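Local coordinates for protein lipolytic enzyme, G-D-S-L family (Bacteroides thetaiotaomicron, PDB 7BR2) that metabolises the drug diltiazem as a gut microbial serine esterase of the SGNH (GDSL) hydrolase family, at residues D66-K69 / R70-G73; Q348-T351 / I352-L355; W371-F374 / G375-Q379; I431-I434 / Y435-K439. One frame throughout, in Å; residues are numbered along the deposited sequence.

Contact 1 (D66-K69 / R70-G73); sequences DMNK and RLDG
Helix 64-75, in the α/β part of the SGNH hydrolase fold, carries this contact, in which D66, M67 and N68 meet R70 and L71 one turn further on. The backbone bond R70 N to D66 O, 3.1 Å, keeps the ordinary helical spacing, and R70 N also bonds weakly to M67 O. Beyond it the helix opens into a wider turn with a kink. L71 N bonds weakly to N68 O, and two waters enter the gap: one donates to N68 O and accepts from D72 N at 2.9 Å, the other donates to K69 O at 2.8 Å and accepts from G73 N. Each water thus stands in for a helical bond that the kink has broken.

R70 has its CG wedged between its own backbone N and carbonyl carbon (chi1 65°), which brings CG to 3.4 Å from D66 O and 3.5 Å from M67 O. From there the chain runs extended alongside M67, both pointing the same way, and NH2 comes within 3.8 Å of M67 CG at an oblique angle to the guanidinium. The guanidinium is held by partners beyond the two segments, NE by a salt bridge with D62, NH1 by another with D74 and a hydrogen bond to G57 O, which would fix the rotation of the group. L71 CG settles 3.4 Å from M67 O.

M67 and L71 pack on L25 of strand 21-26 in the parallel sheet, M67 also reaches M120 of helix 102-125, and K69 NZ bonds to Q378 and Q379 near the end of helix 344-377.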
loop_
_atom_site.group_PDB
_atom_site.type_symbol
_atom_site.label_atom_id
_atom_site.label_comp_id
_atom_site.label_asym_id
_atom_site.label_seq_id
_atom_site.Cartn_x
_atom_site.Cartn_y
_atom_site.Cartn_z
ATOM N N ASP A 66 -20.040 9.796 6.296
ATOM C CA ASP A 66 -20.257 8.344 6.255
ATOM C C ASP A 66 -19.250 7.590 7.120
ATOM O O ASP A 66 -19.605 6.634 7.835
ATOM C CB ASP A 66 -20.177 7.857 4.814
ATOM C CG ASP A 66 -21.078 8.638 3.888
ATOM O OD1 ASP A 66 -22.312 8.525 4.046
ATOM O OD2 ASP A 66 -20.562 9.352 2.996
ATOM N N MET A 67 -17.984 7.982 7.031
ATOM C CA MET A 67 -16.950 7.420 7.885
ATOM C C MET A 67 -17.318 7.552 9.361
ATOM O O MET A 67 -17.177 6.593 10.145
ATOM C CB MET A 67 -15.635 8.117 7.556
ATOM C CG MET A 67 -15.158 7.816 6.139
ATOM S SD MET A 67 -13.606 8.675 5.754
ATOM C CE MET A 67 -13.560 8.641 3.970
ATOM N N ASN A 68 -17.837 8.726 9.751
ATOM C CA ASN A 68 -18.266 8.932 11.128
ATOM C C ASN A 68 -19.429 8.019 11.495
ATOM O O ASN A 68 -19.468 7.487 12.610
ATOM C CB ASN A 68 -18.660 10.394 11.355
ATOM C CG ASN A 68 -19.120 10.651 12.782
ATOM O OD1 ASN A 68 -18.320 10.607 13.717
ATOM N ND2 ASN A 68 -20.420 10.873 12.962
ATOM N N LYS A 69 -20.424 7.884 10.598
ATOM C CA LYS A 69 -21.557 6.985 10.857
ATOM C C LYS A 69 -21.099 5.567 11.172
ATOM O O LYS A 69 -21.731 4.869 11.975
ATOM C CB LYS A 69 -22.505 6.889 9.653
ATOM C CG LYS A 69 -23.447 8.014 9.340
ATOM C CD LYS A 69 -24.369 7.543 8.188
ATOM C CE LYS A 69 -23.568 6.746 7.165
ATOM N NZ LYS A 69 -24.315 5.705 6.405
ATOM N N ARG A 70 -20.035 5.098 10.507
ATOM C CA ARG A 70 -19.669 3.683 10.614
ATOM C C ARG A 70 -18.480 3.407 11.536
ATOM O O ARG A 70 -18.019 2.265 11.591
ATOM C CB ARG A 70 -19.388 3.092 9.232
ATOM C CG ARG A 70 -18.195 3.669 8.512
ATOM C CD ARG A 70 -18.012 2.949 7.174
ATOM N NE ARG A 70 -17.180 3.694 6.226
ATOM C CZ ARG A 70 -15.884 3.477 6.032
ATOM N NH1 ARG A 70 -15.255 2.528 6.727
ATOM N NH2 ARG A 70 -15.219 4.201 5.134
ATOM N N LEU A 71 -17.963 4.417 12.244
ATOM C CA LEU A 71 -16.871 4.161 13.196
ATOM C C LEU A 71 -17.150 2.993 14.163
ATOM O O LEU A 71 -16.297 2.116 14.340
ATOM C CB LEU A 71 -16.564 5.424 14.001
ATOM C CG LEU A 71 -15.803 6.538 13.290
ATOM C CD1 LEU A 71 -15.539 7.691 14.257
ATOM C CD2 LEU A 71 -14.528 6.006 12.689
ATOM N N ASP A 72 -18.315 2.970 14.823
ATOM C CA ASP A 72 -18.555 1.929 15.829
ATOM C C ASP A 72 -18.584 0.530 15.206
ATOM O O ASP A 72 -17.917 -0.394 15.693
ATOM C CB ASP A 72 -19.871 2.170 16.578
ATOM C CG ASP A 72 -19.781 3.247 17.642
ATOM O OD1 ASP A 72 -18.756 3.326 18.345
ATOM O OD2 ASP A 72 -20.767 3.997 17.804
ATOM N N GLY A 73 -19.378 0.354 14.143
ATOM C CA GLY A 73 -19.641 -0.962 13.576
ATOM C C GLY A 73 -18.615 -1.464 12.580
ATOM O O GLY A 73 -18.624 -2.653 12.239
HETATM O O HOH W 1 -20.130 5.237 14.531
HETATM O O HOH W 2 -21.601 2.457 13.440
#

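Contact 2 (Q348-T351 / I352-L355)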
loop_
_atom_site.group_PDB
_atom_site.type_symbol
_atom_site.label_atom_id
_atom_site.label_comp_id
_atom_site.label_asym_id
_atom_site.label_seq_id
_atom_site.Cartn_x
_atom_site.Cartn_y
_atom_site.Cartn_z
ATOM N N GLN A 348 10.555 -16.620 -3.774
ATOM C CA GLN A 348 9.883 -16.754 -2.482
ATOM C C GLN A 348 9.057 -15.510 -2.168
ATOM O O GLN A 348 7.888 -15.596 -1.740
ATOM C CB GLN A 348 10.953 -16.994 -1.411
ATOM C CG GLN A 348 10.491 -17.128 0.036
ATOM C CD GLN A 348 11.662 -17.349 0.975
ATOM O OE1 GLN A 348 12.810 -17.400 0.533
ATOM N NE2 GLN A 348 11.388 -17.459 2.272
ATOM N N ALA A 349 9.646 -14.333 -2.387
ATOM C CA ALA A 349 8.915 -13.100 -2.142
ATOM C C ALA A 349 7.684 -13.012 -3.038
ATOM O O ALA A 349 6.621 -12.562 -2.598
ATOM C CB ALA A 349 9.844 -11.901 -2.337
ATOM N N LEU A 350 7.805 -13.459 -4.293
ATOM C CA LEU A 350 6.672 -13.438 -5.216
ATOM C C LEU A 350 5.556 -14.367 -4.745
ATOM O O LEU A 350 4.366 -14.042 -4.878
ATOM C CB LEU A 350 7.136 -13.833 -6.621
ATOM C CG LEU A 350 7.906 -12.837 -7.502
ATOM C CD1 LEU A 350 8.327 -13.545 -8.784
ATOM C CD2 LEU A 350 7.094 -11.576 -7.845
ATOM N N THR A 351 5.927 -15.546 -4.228
ATOM C CA THR A 351 4.947 -16.438 -3.616
ATOM C C THR A 351 4.127 -15.699 -2.564
ATOM O O THR A 351 2.887 -15.758 -2.552
ATOM C CB THR A 351 5.657 -17.631 -2.983
ATOM O OG1 THR A 351 6.542 -18.241 -3.937
ATOM C CG2 THR A 351 4.629 -18.637 -2.496
ATOM N N ILE A 352 4.822 -14.996 -1.667
ATOM C CA ILE A 352 4.146 -14.207 -0.635
ATOM C C ILE A 352 3.253 -13.132 -1.257
ATOM O O ILE A 352 2.141 -12.874 -0.780
ATOM C CB ILE A 352 5.181 -13.599 0.319
ATOM C CG1 ILE A 352 5.792 -14.719 1.160
ATOM C CG2 ILE A 352 4.533 -12.547 1.217
ATOM C CD1 ILE A 352 7.185 -14.433 1.589
ATOM N N MET A 353 3.734 -12.484 -2.320
ATOM C CA MET A 353 2.977 -11.417 -2.972
ATOM C C MET A 353 1.655 -11.937 -3.521
ATOM O O MET A 353 0.615 -11.276 -3.397
ATOM C CB MET A 353 3.816 -10.798 -4.098
ATOM C CG MET A 353 3.105 -9.766 -4.959
ATOM S SD MET A 353 3.990 -9.404 -6.512
ATOM C CE MET A 353 3.489 -10.755 -7.581
ATOM N N HIS A 354 1.687 -13.111 -4.154
ATOM C CA HIS A 354 0.470 -13.695 -4.710
ATOM C C HIS A 354 -0.505 -14.095 -3.607
ATOM O O HIS A 354 -1.718 -13.851 -3.719
ATOM C CB HIS A 354 0.818 -14.906 -5.575
ATOM C CG HIS A 354 1.527 -14.565 -6.846
ATOM N ND1 HIS A 354 1.087 -13.576 -7.702
ATOM C CD2 HIS A 354 2.628 -15.105 -7.425
ATOM C CE1 HIS A 354 1.894 -13.516 -8.750
ATOM N NE2 HIS A 354 2.840 -14.428 -8.602
ATOM N N LEU A 355 0.008 -14.732 -2.541
ATOM C CA LEU A 355 -0.841 -15.039 -1.390
ATOM C C LEU A 355 -1.521 -13.783 -0.858
ATOM O O LEU A 355 -2.733 -13.788 -0.557
ATOM C CB LEU A 355 -0.003 -15.704 -0.293
ATOM C CG LEU A 355 0.476 -17.123 -0.629
ATOM C CD1 LEU A 355 1.568 -17.583 0.322
ATOM C CD2 LEU A 355 -0.688 -18.109 -0.616
#
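Q348 meets I352 early in the long helix 344-377: its carbonyl O takes the amide N of I352 at 3.1 Å, and the I352 side chain lies over the same oxygen, CD1 3.6 Å from Q348 O. The extended side chain of Q348 carries its amide away from this turn, OE1 to R443 and NE2 to I437 O and K439 O. A349 contributes its backbone, with M353 N bonded to A349 O at 2.9 Å and the CB of I352 resting 3.4 Å from that oxygen. L350 provides the apolar side-chain contact. Its branch CD2 lies 3.7 Å from M353 CE, the two side chains running side by side; M353 holds CG opposite its backbone N (chi1 174°) and then bends at chi3, 82°, which swings CE toward the leucine. L350 O receives H354 N, while the imidazole atom CD2 of H354 sits 3.3 Å from L350 O, the ring lying obliquely to it. T351 O accepts L355 N in a nearly straight bond (N-H...O 174°), and T351 OG1 bonds to Q347 O. The four carbonyls of 348-351 thus each accept a regular helical bond. I352 and L355 pack against I434 of helix 417-437, and the Q348 amide binds polar groups at and just beyond that helix's end.

Contact 3 (W371-F374 / G375-Q379)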
loop_
_atom_site.group_PDB
_atom_site.type_symbol
_atom_site.label_atom_id
_atom_site.label_comp_id
_atom_site.label_asym_id
_atom_site.label_seq_id
_atom_site.Cartn_x
_atom_site.Cartn_y
_atom_site.Cartn_z
ATOM N N TRP A 371 -20.386 -2.096 2.525
ATOM C CA TRP A 371 -21.219 -1.122 1.825
ATOM C C TRP A 371 -22.690 -1.490 1.964
ATOM O O TRP A 371 -23.534 -0.627 2.228
ATOM C CB TRP A 371 -20.876 -0.989 0.342
ATOM C CG TRP A 371 -21.777 0.076 -0.252
ATOM C CD1 TRP A 371 -21.529 1.420 -0.308
ATOM C CD2 TRP A 371 -23.106 -0.100 -0.781
ATOM N NE1 TRP A 371 -22.594 2.076 -0.859
ATOM C CE2 TRP A 371 -23.578 1.172 -1.154
ATOM C CE3 TRP A 371 -23.935 -1.210 -0.981
ATOM C CZ2 TRP A 371 -24.840 1.366 -1.716
ATOM C CZ3 TRP A 371 -25.193 -1.012 -1.537
ATOM C CH2 TRP A 371 -25.629 0.264 -1.897
ATOM N N CYS A 372 -23.030 -2.767 1.786
ATOM C CA CYS A 372 -24.434 -3.131 1.967
ATOM C C CYS A 372 -24.932 -2.686 3.335
ATOM O O CYS A 372 -26.024 -2.109 3.461
ATOM C CB CYS A 372 -24.627 -4.641 1.771
ATOM S SG CYS A 372 -24.445 -5.111 0.031
ATOM N N GLN A 373 -24.087 -2.833 4.349
ATOM C CA GLN A 373 -24.553 -2.567 5.704
ATOM C C GLN A 373 -24.690 -1.073 5.969
ATOM O O GLN A 373 -25.730 -0.623 6.459
ATOM C CB GLN A 373 -23.627 -3.224 6.735
ATOM C CG GLN A 373 -23.847 -4.743 6.869
ATOM C CD GLN A 373 -25.265 -5.125 7.328
ATOM O OE1 GLN A 373 -26.050 -4.269 7.722
ATOM N NE2 GLN A 373 -25.578 -6.424 7.294
ATOM N N PHE A 374 -23.645 -0.289 5.687
ATOM C CA PHE A 374 -23.677 1.125 6.053
ATOM C C PHE A 374 -24.186 2.036 4.936
ATOM O O PHE A 374 -24.755 3.099 5.221
ATOM C CB PHE A 374 -22.286 1.566 6.515
ATOM C CG PHE A 374 -21.814 0.823 7.718
ATOM C CD1 PHE A 374 -22.221 1.195 8.984
ATOM C CD2 PHE A 374 -20.980 -0.283 7.584
ATOM C CE1 PHE A 374 -21.794 0.480 10.099
ATOM C CE2 PHE A 374 -20.548 -0.996 8.687
ATOM C CZ PHE A 374 -20.958 -0.619 9.947
ATOM N N GLY A 375 -24.026 1.643 3.679
ATOM C CA GLY A 375 -24.540 2.418 2.574
ATOM C C GLY A 375 -25.988 2.145 2.225
ATOM O O GLY A 375 -26.557 2.889 1.424
ATOM N N PHE A 376 -26.610 1.105 2.799
ATOM C CA PHE A 376 -28.038 0.885 2.571
ATOM C C PHE A 376 -28.801 0.519 3.848
ATOM O O PHE A 376 -29.772 1.196 4.202
ATOM C CB PHE A 376 -28.272 -0.186 1.504
ATOM C CG PHE A 376 -29.709 -0.546 1.334
ATOM C CD1 PHE A 376 -30.580 0.320 0.686
ATOM C CD2 PHE A 376 -30.204 -1.746 1.823
ATOM C CE1 PHE A 376 -31.916 -0.003 0.527
ATOM C CE2 PHE A 376 -31.537 -2.075 1.662
ATOM C CZ PHE A 376 -32.397 -1.200 1.012
ATOM N N PHE A 377 -28.381 -0.541 4.551
ATOM C CA PHE A 377 -29.221 -1.087 5.620
ATOM C C PHE A 377 -29.304 -0.171 6.834
ATOM O O PHE A 377 -30.350 -0.127 7.486
ATOM C CB PHE A 377 -28.728 -2.476 6.040
ATOM C CG PHE A 377 -29.123 -3.547 5.086
ATOM C CD1 PHE A 377 -30.465 -3.811 4.861
ATOM C CD2 PHE A 377 -28.171 -4.288 4.404
ATOM C CE1 PHE A 377 -30.857 -4.782 3.958
ATOM C CE2 PHE A 377 -28.557 -5.275 3.500
ATOM C CZ PHE A 377 -29.904 -5.522 3.280
ATOM N N GLN A 378 -28.238 0.574 7.142
ATOM C CA GLN A 378 -28.262 1.468 8.298
ATOM C C GLN A 378 -29.381 2.498 8.185
ATOM O O GLN A 378 -30.080 2.785 9.162
ATOM C CB GLN A 378 -26.921 2.175 8.446
ATOM C CG GLN A 378 -26.809 2.992 9.722
ATOM C CD GLN A 378 -25.426 3.599 9.909
ATOM O OE1 GLN A 378 -24.750 3.935 8.942
ATOM N NE2 GLN A 378 -24.994 3.724 11.167
ATOM N N GLN A 379 -29.565 3.077 7.002
ATOM C CA GLN A 379 -30.606 4.080 6.844
ATOM C C GLN A 379 -31.997 3.470 6.944
ATOM O O GLN A 379 -32.967 4.200 7.194
ATOM C CB GLN A 379 -30.432 4.792 5.508
ATOM C CG GLN A 379 -29.199 5.731 5.380
ATOM C CD GLN A 379 -27.839 5.062 5.693
ATOM O OE1 GLN A 379 -27.161 5.426 6.680
ATOM N NE2 GLN A 379 -27.475 4.039 4.897
#
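One face of the W371 indole is covered by the CA of G375. This CA stands 4.1 Å from the centroid of the five-membered ring of W371 and only 17° off the ring normal, a CH-pi contact near the close of helix 344-377. W371 reaches it with an indole that extends along the helix toward the following turn, and the CH group of the glycine backbone lies directly over the ring.

The other pairs are turned differently. F374 and Q378 set ring and amide almost perpendicular, 77° apart, and Q378 OE1 comes to the edge of the phenyl ring, 3.7 Å from CD1 of F374. Q378 OE1 and Q379 OE1 both accept from K69 NZ of helix 64-75. Q373 bends back at chi2, bringing its OE1 to 3.6 Å from F377 CB, with amide and ring planes inclined at 40°; the hydrogen bond of that oxygen comes from F384 N. F377 in turn lays CD2 3.2 Å from C372 O.

Backbone bonds widen here to a pi-type spacing: F377 N reaches C372 O at 3.0 Å and Q378 N reaches Q373 O at 2.9 Å. The side chain of Q379 folds back, NE2 donating to F374 O at 2.9 Å from above the carbonyl plane.

Around this helix end, F376 and F377 pack on helix 388-397, W371 meets W403 of helix 402-406 edge-to-face, and F374 lies against R70 and D74 of helix 64-75.

Contact 4 (I431-I434 / Y435-K439)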
loop_
_atom_site.group_PDB
_atom_site.type_symbol
_atom_site.label_atom_id
_atom_site.label_comp_id
_atom_site.label_asym_id
_atom_site.label_seq_id
_atom_site.Cartn_x
_atom_site.Cartn_y
_atom_site.Cartn_z
ATOM N N ILE A 431 -2.843 -15.629 5.474
ATOM C CA ILE A 431 -1.934 -14.865 6.326
ATOM C C ILE A 431 -0.976 -15.797 7.064
ATOM O O ILE A 431 0.220 -15.496 7.215
ATOM C CB ILE A 431 -2.746 -13.973 7.288
ATOM C CG1 ILE A 431 -3.595 -12.982 6.470
ATOM C CG2 ILE A 431 -1.827 -13.212 8.244
ATOM C CD1 ILE A 431 -4.726 -12.302 7.240
ATOM N N SER A 432 -1.487 -16.927 7.570
ATOM C CA SER A 432 -0.618 -17.899 8.222
ATOM C C SER A 432 0.395 -18.467 7.245
ATOM O O SER A 432 1.563 -18.654 7.597
ATOM C CB SER A 432 -1.426 -19.030 8.857
ATOM O OG SER A 432 -2.241 -18.518 9.895
ATOM N N LYS A 433 -0.031 -18.788 6.021
ATOM C CA LYS A 433 0.940 -19.297 5.062
ATOM C C LYS A 433 2.044 -18.269 4.831
ATOM O O LYS A 433 3.234 -18.606 4.843
ATOM C CB LYS A 433 0.244 -19.665 3.756
ATOM C CG LYS A 433 1.055 -20.617 2.877
ATOM C CD LYS A 433 1.469 -21.827 3.687
ATOM C CE LYS A 433 1.319 -23.098 2.894
ATOM N NZ LYS A 433 1.532 -24.318 3.717
ATOM N N ILE A 434 1.660 -17.002 4.643
ATOM C CA ILE A 434 2.643 -15.947 4.420
ATOM C C ILE A 434 3.654 -15.906 5.559
ATOM O O ILE A 434 4.866 -15.886 5.327
ATOM C CB ILE A 434 1.952 -14.584 4.218
ATOM C CG1 ILE A 434 1.376 -14.488 2.812
ATOM C CG2 ILE A 434 2.932 -13.447 4.468
ATOM C CD1 ILE A 434 0.439 -13.300 2.630
ATOM N N TYR A 435 3.175 -15.876 6.810
ATOM C CA TYR A 435 4.115 -15.791 7.928
ATOM C C TYR A 435 4.770 -17.124 8.265
ATOM O O TYR A 435 5.615 -17.186 9.169
ATOM C CB TYR A 435 3.422 -15.205 9.152
ATOM C CG TYR A 435 3.297 -13.701 9.059
ATOM C CD1 TYR A 435 4.370 -12.884 9.369
ATOM C CD2 TYR A 435 2.116 -13.097 8.617
ATOM C CE1 TYR A 435 4.280 -11.511 9.273
ATOM C CE2 TYR A 435 2.015 -11.721 8.516
ATOM C CZ TYR A 435 3.109 -10.932 8.849
ATOM O OH TYR A 435 3.042 -9.562 8.779
ATOM N N GLU A 436 4.417 -18.185 7.552
ATOM C CA GLU A 436 5.150 -19.435 7.652
ATOM C C GLU A 436 6.274 -19.540 6.614
ATOM O O GLU A 436 7.344 -20.072 6.924
ATOM C CB GLU A 436 4.159 -20.597 7.524
ATOM C CG GLU A 436 4.723 -21.970 7.178
ATOM C CD GLU A 436 3.613 -22.971 6.808
ATOM O OE1 GLU A 436 2.479 -22.811 7.316
ATOM O OE2 GLU A 436 3.858 -23.881 5.980
ATOM N N ILE A 437 6.097 -18.979 5.418
ATOM C CA ILE A 437 7.079 -19.158 4.358
ATOM C C ILE A 437 7.943 -17.920 4.129
ATOM O O ILE A 437 8.702 -17.893 3.166
ATOM C CB ILE A 437 6.409 -19.588 3.048
ATOM C CG1 ILE A 437 5.566 -18.434 2.487
ATOM C CG2 ILE A 437 5.619 -20.856 3.266
ATOM C CD1 ILE A 437 4.932 -18.723 1.149
ATOM N N ASN A 438 7.835 -16.885 4.963
ATOM C CA ASN A 438 8.541 -15.644 4.660
ATOM C C ASN A 438 9.932 -15.571 5.293
ATOM O O ASN A 438 10.571 -14.516 5.225
ATOM C CB ASN A 438 7.701 -14.425 5.074
ATOM C CG ASN A 438 7.390 -14.395 6.545
ATOM O OD1 ASN A 438 7.653 -15.354 7.259
ATOM N ND2 ASN A 438 6.795 -13.295 7.008
ATOM N N LYS A 439 10.405 -16.653 5.911
ATOM C CA LYS A 439 11.716 -16.657 6.561
ATOM C C LYS A 439 12.814 -16.954 5.545
ATOM O O LYS A 439 12.805 -18.035 4.936
ATOM C CB LYS A 439 11.757 -17.698 7.678
ATOM C CG LYS A 439 10.455 -17.858 8.459
ATOM C CD LYS A 439 10.115 -16.580 9.190
ATOM C CE LYS A 439 8.816 -16.741 9.944
ATOM N NZ LYS A 439 8.109 -15.465 10.223
#
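K433 and E436 form a salt bridge on the exposed side of helix 417-437, just before it runs out. The lysine chain folds at chi2 (53°) and chi3, bringing its end round to the glutamate, whose chain is extended; NZ reaches OE2 of E436 at 3.3 Å, from above the carboxylate plane. On the buried side, I431 and Y435 point the same way, and the methyl CG2 of I431 lies 4.0 Å from CD2 of the tyrosine ring. The edge of that ring turns toward I431 O, with Y435 CD2 3.4 Å from this oxygen, while the phenol OH bonds to W40 NE1 in helix 35-46.

I437 takes the less usual conformer with CG1 between its backbone N and carbonyl carbon (chi1 68°), laying CG1 3.3 Å from K433 O. That oxygen is gripped by two amides, I437 N at 2.9 Å and E436 N at 3.0 Å. N438 curls back over I434 O, its CG 3.2 Å away, and its OD1 accepts NZ of K439 at 3.0 Å while ND2 donates to M44 O.

K439 NZ also bonds weakly to Y435 O, so a positive charge probably eases the negative end of the helix dipole, whereas the K433-E436 bridge lies on the exposed side, where solvent would be expected to screen it.

Overall arrangement
Following the chain, contact 1 comes first, on helix 64-75, which follows strand 53-58 of the parallel sheet; contacts 2 and 3 lie towards the two ends of helix 344-377, their centres about 35 Å apart, and contact 4 at the end of helix 417-437, ahead of strand 443-449. Each closes no more than a local helical turn, and all four stand in series, neither nesting nor crossing. In space they pair up: contact 3 touches contact 1 (centres about 11 Å apart), and contact 2 touches contact 4 (centres about 10 Å apart). Helix 344-377 thereby joins the hydrolase helix 64-75 at one end to helix 417-437 at the other.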